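PDB 3R44: fatty acyl CoA synthetase FADD13 (FATTY-ACYL-CoA SYNTHETASE) from Mycobacterium tuberculosis, which belongs to the AMP-binding enzyme superfamily, pairing a large N-terminal AMP-binding domain with a smaller C-terminal one, and is named a fatty-acyl-CoA synthetase. Local coordinates for residues V208-L214 with R235-I240; D347-R351 with D388-R393. All blocks are in the same frame, centred on the assembly; numbering follows the deposited sequence.

Contact 1 of 2, residues V208-L214 with R235-I240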
loop_
_atom_site.group_PDB
_atom_site.type_symbol
_atom_site.label_atom_id
_atom_site.label_comp_id
_atom_site.label_asym_id
_atom_site.label_seq_id
_atom_site.Cartn_x
_atom_site.Cartn_y
_atom_site.Cartn_z
ATOM N N VAL A 208 19.668 1.712 1.350
ATOM C CA VAL A 208 19.434 1.676 2.800
ATOM C C VAL A 208 20.688 1.104 3.464
ATOM O O VAL A 208 21.343 0.196 2.885
ATOM C CB VAL A 208 18.189 0.878 3.180
ATOM C CG1 VAL A 208 18.290 -0.600 2.733
ATOM C CG2 VAL A 208 17.899 1.008 4.718
ATOM N N ARG A 209 21.049 1.654 4.631
ATOM C CA ARG A 209 22.339 1.374 5.295
ATOM C C ARG A 209 22.145 0.977 6.744
ATOM O O ARG A 209 21.190 1.405 7.387
ATOM C CB ARG A 209 23.218 2.617 5.217
ATOM C CG ARG A 209 23.397 3.150 3.805
ATOM C CD ARG A 209 24.175 4.442 3.803
ATOM N NE ARG A 209 24.110 5.038 2.487
ATOM C CZ ARG A 209 24.625 6.226 2.200
ATOM N NH1 ARG A 209 25.210 6.947 3.145
ATOM N NH2 ARG A 209 24.524 6.696 0.964
ATOM N N TYR A 210 23.042 0.125 7.229
ATOM C CA TYR A 210 23.109 -0.227 8.629
ATOM C C TYR A 210 23.125 1.038 9.452
ATOM O O TYR A 210 23.864 1.972 9.131
ATOM C CB TYR A 210 24.356 -1.026 8.899
ATOM C CG TYR A 210 24.529 -1.422 10.354
ATOM C CD1 TYR A 210 23.493 -2.009 11.063
ATOM C CD2 TYR A 210 25.738 -1.200 11.027
ATOM C CE1 TYR A 210 23.654 -2.396 12.434
ATOM C CE2 TYR A 210 25.903 -1.578 12.389
ATOM C CZ TYR A 210 24.840 -2.175 13.074
ATOM O OH TYR A 210 24.970 -2.548 14.398
ATOM N N ARG A 211 22.291 1.066 10.492
ATOM C CA ARG A 211 22.127 2.187 11.417
ATOM C C ARG A 211 21.371 3.414 10.820
ATOM O O ARG A 211 21.236 4.421 11.508
ATOM C CB ARG A 211 23.484 2.595 12.044
ATOM C CG ARG A 211 24.164 1.451 12.794
ATOM C CD ARG A 211 25.396 1.791 13.631
ATOM N NE ARG A 211 24.954 2.473 14.841
ATOM C CZ ARG A 211 24.928 1.955 16.071
ATOM N NH1 ARG A 211 25.391 0.728 16.323
ATOM N NH2 ARG A 211 24.462 2.699 17.072
ATOM N N ASP A 212 20.842 3.320 9.583
ATOM C CA ASP A 212 19.972 4.383 9.072
ATOM C C ASP A 212 18.780 4.528 10.066
ATOM O O ASP A 212 18.384 3.595 10.770
ATOM C CB ASP A 212 19.402 4.078 7.673
ATOM C CG ASP A 212 20.300 4.505 6.527
ATOM O OD1 ASP A 212 21.248 5.316 6.717
ATOM O OD2 ASP A 212 20.061 4.044 5.358
ATOM N N ARG A 213 18.238 5.738 10.101
ATOM C CA ARG A 213 17.063 6.077 10.875
ATOM C C ARG A 213 15.946 6.450 9.919
ATOM O O ARG A 213 16.111 7.327 9.049
ATOM C CB ARG A 213 17.407 7.212 11.833
ATOM C CG ARG A 213 18.596 6.881 12.621
ATOM C CD ARG A 213 19.041 7.884 13.636
ATOM N NE ARG A 213 18.143 8.175 14.755
ATOM C CZ ARG A 213 18.143 7.529 15.915
ATOM N NH1 ARG A 213 18.915 6.480 16.067
ATOM N NH2 ARG A 213 17.365 7.938 16.921
ATOM N N LEU A 214 14.804 5.784 10.057
ATOM C CA LEU A 214 13.777 5.821 9.031
ATOM C C LEU A 214 12.461 6.297 9.630
ATOM O O LEU A 214 11.902 5.679 10.562
ATOM C CB LEU A 214 13.649 4.430 8.354
ATOM C CG LEU A 214 12.698 4.401 7.149
ATOM C CD1 LEU A 214 13.030 3.218 6.234
ATOM C CD2 LEU A 214 11.253 4.260 7.645
ATOM N N ARG A 235 17.721 -5.026 8.118
ATOM C CA ARG A 235 18.927 -4.248 7.812
ATOM C C ARG A 235 19.541 -3.575 9.062
ATOM O O ARG A 235 20.690 -3.134 9.006
ATOM C CB ARG A 235 18.582 -3.246 6.721
ATOM C CG ARG A 235 19.641 -2.131 6.330
ATOM C CD ARG A 235 20.870 -2.626 5.573
ATOM N NE ARG A 235 21.815 -3.240 6.471
ATOM C CZ ARG A 235 23.051 -3.624 6.148
ATOM N NH1 ARG A 235 23.801 -4.142 7.096
ATOM N NH2 ARG A 235 23.543 -3.474 4.906
ATOM N N GLY A 236 18.817 -3.494 10.175
ATOM C CA GLY A 236 19.324 -2.811 11.361
ATOM C C GLY A 236 19.149 -1.304 11.275
ATOM O O GLY A 236 20.076 -0.496 11.482
ATOM N N VAL A 237 17.925 -0.927 11.009
ATOM C CA VAL A 237 17.501 0.478 10.829
ATOM C C VAL A 237 16.686 0.831 12.031
ATOM O O VAL A 237 15.938 -0.009 12.543
ATOM C CB VAL A 237 16.649 0.524 9.600
ATOM C CG1 VAL A 237 15.862 1.836 9.469
ATOM C CG2 VAL A 237 17.579 0.318 8.376
ATOM N N THR A 238 16.788 2.063 12.495
ATOM C CA THR A 238 15.986 2.532 13.600
ATOM C C THR A 238 14.715 3.138 13.040
ATOM O O THR A 238 14.776 4.091 12.273
ATOM C CB THR A 238 16.749 3.595 14.396
ATOM O OG1 THR A 238 17.997 3.070 14.849
ATOM C CG2 THR A 238 15.986 4.080 15.662
ATOM N N LEU A 239 13.546 2.655 13.457
ATOM C CA LEU A 239 12.264 3.253 13.076
ATOM C C LEU A 239 12.003 4.480 13.927
ATOM O O LEU A 239 12.096 4.396 15.153
ATOM C CB LEU A 239 11.125 2.273 13.292
ATOM C CG LEU A 239 11.031 1.210 12.251
ATOM C CD1 LEU A 239 9.960 0.207 12.770
ATOM C CD2 LEU A 239 10.557 1.797 10.932
ATOM N N ILE A 240 11.710 5.604 13.269
ATOM C CA ILE A 240 11.312 6.816 13.941
ATOM C C ILE A 240 9.831 6.948 13.653
ATOM O O ILE A 240 9.426 7.142 12.524
ATOM C CB ILE A 240 12.110 8.033 13.442
ATOM C CG1 ILE A 240 13.630 7.746 13.490
ATOM C CG2 ILE A 240 11.705 9.290 14.220
ATOM C CD1 ILE A 240 14.207 7.417 14.873
HETATM O O HOH W 1 22.957 -1.963 2.214
HETATM O O HOH W 2 20.418 4.423 14.063
#
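Arg235, the last residue of helix 223-235, folds its side chain back along the loop that precedes strand 213-216. With CG anti to the backbone N (chi1 172°), CG comes alongside Val208 CG2; bends at chi2 and chi3 then lay one guanidinium face over the backbone N and CB of Tyr210, with NH1 3.6 Å from Tyr210 CB. A water lying in the guanidinium plane joins Arg235 NH2 to Val208 O. Gly236 leaves the helix with positive phi, and its O accepts the N-H of Arg211, a residue of the type II turn 209-212, at 2.9 Å. Tyr210 CD1 lies 3.8 Å from the same Gly236 O, Arg235 O is at the ring edge, and Arg211 CG lies over the centre of one face. Val237 touches the other segment with both methyls: CG2 meets Val208 CG2 at 3.7 Å, the two side chains crossing near a right angle, while CG1 reaches Leu214 CB at 3.6 Å. From Thr238 onward the pairing is parallel beta. Thr238 N bonds to Asp212 O and Thr238 O receives Leu214 N, both at 2.8 Å. Thr238 CG2 sits over one face of the Arg213 guanidinium; a second water links Thr238 OG1, Arg213 NH1 and Arg211 O, and OG1 also bonds to Gln33 O. Leu239, on the opposite face of the sheet, runs beside Leu214. Ile240 N continues the ladder, donating to Leu214 O almost straight (177°), and its CD1 touches Arg213 NH2. This closes a beta-alpha-beta crossover, strand 213-216, helix 223-235, strand 238-241. Glu257 compensates the buried charge of Arg213, while the Arg287 salt bridge and Arg209 N, both on Asp212 OD2, would be expected to favour the charged aspartate.

Contact 2 of 2, residues D347-R351 with D388-R393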
loop_
_atom_site.group_PDB
_atom_site.type_symbol
_atom_site.label_atom_id
_atom_site.label_comp_id
_atom_site.label_asym_id
_atom_site.label_seq_id
_atom_site.Cartn_x
_atom_site.Cartn_y
_atom_site.Cartn_z
ATOM N N ASP A 347 10.396 -10.222 -10.918
ATOM C CA ASP A 347 10.342 -10.047 -12.351
ATOM C C ASP A 347 9.027 -9.353 -12.694
ATOM O O ASP A 347 7.976 -9.665 -12.134
ATOM C CB ASP A 347 10.430 -11.365 -13.134
ATOM C CG ASP A 347 11.745 -12.148 -12.889
ATOM O OD1 ASP A 347 12.739 -11.560 -12.437
ATOM O OD2 ASP A 347 11.804 -13.370 -13.167
ATOM N N VAL A 348 9.058 -8.407 -13.609
ATOM C CA VAL A 348 7.841 -7.630 -13.935
ATOM C C VAL A 348 7.737 -7.605 -15.425
ATOM O O VAL A 348 8.753 -7.419 -16.079
ATOM C CB VAL A 348 7.940 -6.169 -13.414
ATOM C CG1 VAL A 348 6.701 -5.340 -13.877
ATOM C CG2 VAL A 348 8.209 -6.133 -11.869
ATOM N N ALA A 349 6.561 -7.844 -16.001
ATOM C CA ALA A 349 6.438 -7.878 -17.443
ATOM C C ALA A 349 5.032 -7.389 -17.776
ATOM O O ALA A 349 4.290 -6.984 -16.853
ATOM C CB ALA A 349 6.688 -9.339 -18.019
ATOM N N VAL A 350 4.683 -7.414 -19.054
ATOM C CA VAL A 350 3.319 -7.096 -19.506
ATOM C C VAL A 350 2.723 -8.223 -20.322
ATOM O O VAL A 350 3.386 -8.758 -21.214
ATOM C CB VAL A 350 3.273 -5.746 -20.279
ATOM C CG1 VAL A 350 3.439 -4.561 -19.313
ATOM C CG2 VAL A 350 4.281 -5.753 -21.374
ATOM N N ARG A 351 1.444 -8.556 -20.065
ATOM C CA ARG A 351 0.771 -9.625 -20.751
ATOM C C ARG A 351 -0.145 -9.000 -21.776
ATOM O O ARG A 351 -1.061 -8.280 -21.416
ATOM C CB ARG A 351 -0.048 -10.429 -19.744
ATOM C CG ARG A 351 -0.839 -11.573 -20.278
ATOM C CD ARG A 351 -1.546 -12.239 -19.129
ATOM N NE ARG A 351 -2.171 -13.489 -19.540
ATOM C CZ ARG A 351 -3.311 -13.603 -20.195
ATOM N NH1 ARG A 351 -4.012 -12.536 -20.580
ATOM N NH2 ARG A 351 -3.738 -14.836 -20.498
ATOM N N ASP A 388 -1.170 -16.725 -14.201
ATOM C CA ASP A 388 -0.915 -17.290 -15.519
ATOM C C ASP A 388 0.503 -17.824 -15.521
ATOM O O ASP A 388 1.456 -17.042 -15.664
ATOM C CB ASP A 388 -1.014 -16.206 -16.573
ATOM C CG ASP A 388 -0.848 -16.742 -17.991
ATOM O OD1 ASP A 388 -0.617 -17.973 -18.143
ATOM O OD2 ASP A 388 -0.969 -15.920 -18.941
ATOM N N ASN A 389 0.635 -19.134 -15.306
ATOM C CA ASN A 389 1.952 -19.797 -15.229
ATOM C C ASN A 389 2.943 -19.161 -14.281
ATOM O O ASN A 389 4.088 -18.847 -14.676
ATOM C CB ASN A 389 2.606 -19.834 -16.593
ATOM C CG ASN A 389 1.860 -20.705 -17.566
ATOM O OD1 ASN A 389 1.545 -20.262 -18.678
ATOM N ND2 ASN A 389 1.538 -21.940 -17.158
ATOM N N GLY A 390 2.492 -18.914 -13.073
ATOM C CA GLY A 390 3.304 -18.337 -12.050
ATOM C C GLY A 390 3.306 -16.831 -12.064
ATOM O O GLY A 390 3.782 -16.266 -11.136
ATOM N N TRP A 391 2.819 -16.185 -13.145
ATOM C CA TRP A 391 2.758 -14.720 -13.222
ATOM C C TRP A 391 1.435 -14.244 -12.638
ATOM O O TRP A 391 0.387 -14.690 -13.078
ATOM C CB TRP A 391 2.848 -14.261 -14.647
ATOM C CG TRP A 391 4.158 -14.493 -15.274
ATOM C CD1 TRP A 391 4.550 -15.555 -15.992
ATOM C CD2 TRP A 391 5.237 -13.561 -15.297
ATOM N NE1 TRP A 391 5.834 -15.344 -16.502
ATOM C CE2 TRP A 391 6.273 -14.124 -16.069
ATOM C CE3 TRP A 391 5.416 -12.301 -14.735
ATOM C CZ2 TRP A 391 7.497 -13.487 -16.264
ATOM C CZ3 TRP A 391 6.629 -11.657 -14.945
ATOM C CH2 TRP A 391 7.658 -12.266 -15.698
ATOM N N PHE A 392 1.520 -13.362 -11.641
ATOM C CA PHE A 392 0.356 -12.751 -11.029
ATOM C C PHE A 392 -0.182 -11.633 -11.934
ATOM O O PHE A 392 0.560 -10.735 -12.287
ATOM C CB PHE A 392 0.679 -12.162 -9.653
ATOM C CG PHE A 392 -0.451 -11.403 -9.082
ATOM C CD1 PHE A 392 -1.571 -12.061 -8.587
ATOM C CD2 PHE A 392 -0.432 -10.031 -9.039
ATOM C CE1 PHE A 392 -2.652 -11.353 -8.127
ATOM C CE2 PHE A 392 -1.486 -9.335 -8.560
ATOM C CZ PHE A 392 -2.603 -9.980 -8.082
ATOM N N ARG A 393 -1.451 -11.699 -12.299
ATOM C CA ARG A 393 -2.067 -10.666 -13.119
ATOM C C ARG A 393 -2.656 -9.541 -12.279
ATOM O O ARG A 393 -3.627 -9.731 -11.512
ATOM C CB ARG A 393 -3.143 -11.288 -13.974
ATOM C CG ARG A 393 -2.570 -12.354 -14.907
ATOM C CD ARG A 393 -3.582 -13.095 -15.771
ATOM N NE ARG A 393 -4.461 -12.207 -16.519
ATOM C CZ ARG A 393 -5.454 -12.581 -17.315
ATOM N NH1 ARG A 393 -5.712 -13.849 -17.558
ATOM N NH2 ARG A 393 -6.185 -11.655 -17.898
#
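Arg351 and Asp388 form the ionic part of this contact. With CG anti to the backbone N and the chain extended as far as NE, Arg351 carries its guanidinium from strand 346-351 across to the start of the 388-391 turn. NE donates to Asp388 OD2 at 2.8 Å, almost straight at 175°, and the oxygen lies in the guanidinium plane. OD2 is approached on its anti side; a weak second bond comes from Arg351 NH2 at 3.4 Å. The planes of the two groups are 62° apart, and both bonds fall on the one oxygen OD2, not a two-pronged pairing of both carboxylate oxygens.

The stacking part pairs the two arginines. The guanidinium of Arg393 lies flat on that of Arg351, centres 3.7 Å apart and planes 9° apart, with Arg393 NH1 over the middle of its partner. A bend at chi3 in Arg393 turns the group into this position, where Glu364 makes a salt bridge to its NE.

Apolar contact is supplied by Trp391. CZ3 and CH2, at the far end of the indole, meet Ala349 CB, each at 3.9 Å; CH2 also touches Asp347 CB, and CZ3 lies 3.7 Å from Asp347 O. Val366 and Ile357 also touch the indole.

No backbone bond joins the segments, because strand 364-369 runs between strands 346-351 and 391-394 in an antiparallel sheet; side chains therefore span the intervening strand over one face. The type I' turn from Asp388 to Trp391, closed by Asp388 N to Trp391 O and Trp391 N to Asp388 O, places the aspartate and the indole for this. Asp388 and Glu364 each pair with one of the stacked arginines, and would be expected to offset the cost of bringing two positive groups face to face.

How the contacts relate
Contact 1 and contact 2 lie in separate sheets, with centres 32 Å apart and nearest atoms about 18 Å apart, and they do not touch. Along the chain they are in series: 208-214 with 235-240 closes before 347-351 with 388-393 begins. The first joins neighbouring parallel strands of a mixed sheet through backbone bonds, whereas the second spans a middle strand of an antiparallel sheet by side chains alone. The bound histidine, whose pocket includes His192, Glu193 and His196, does not touch contact 1: the Arg235 side chain is about 13 Å from it.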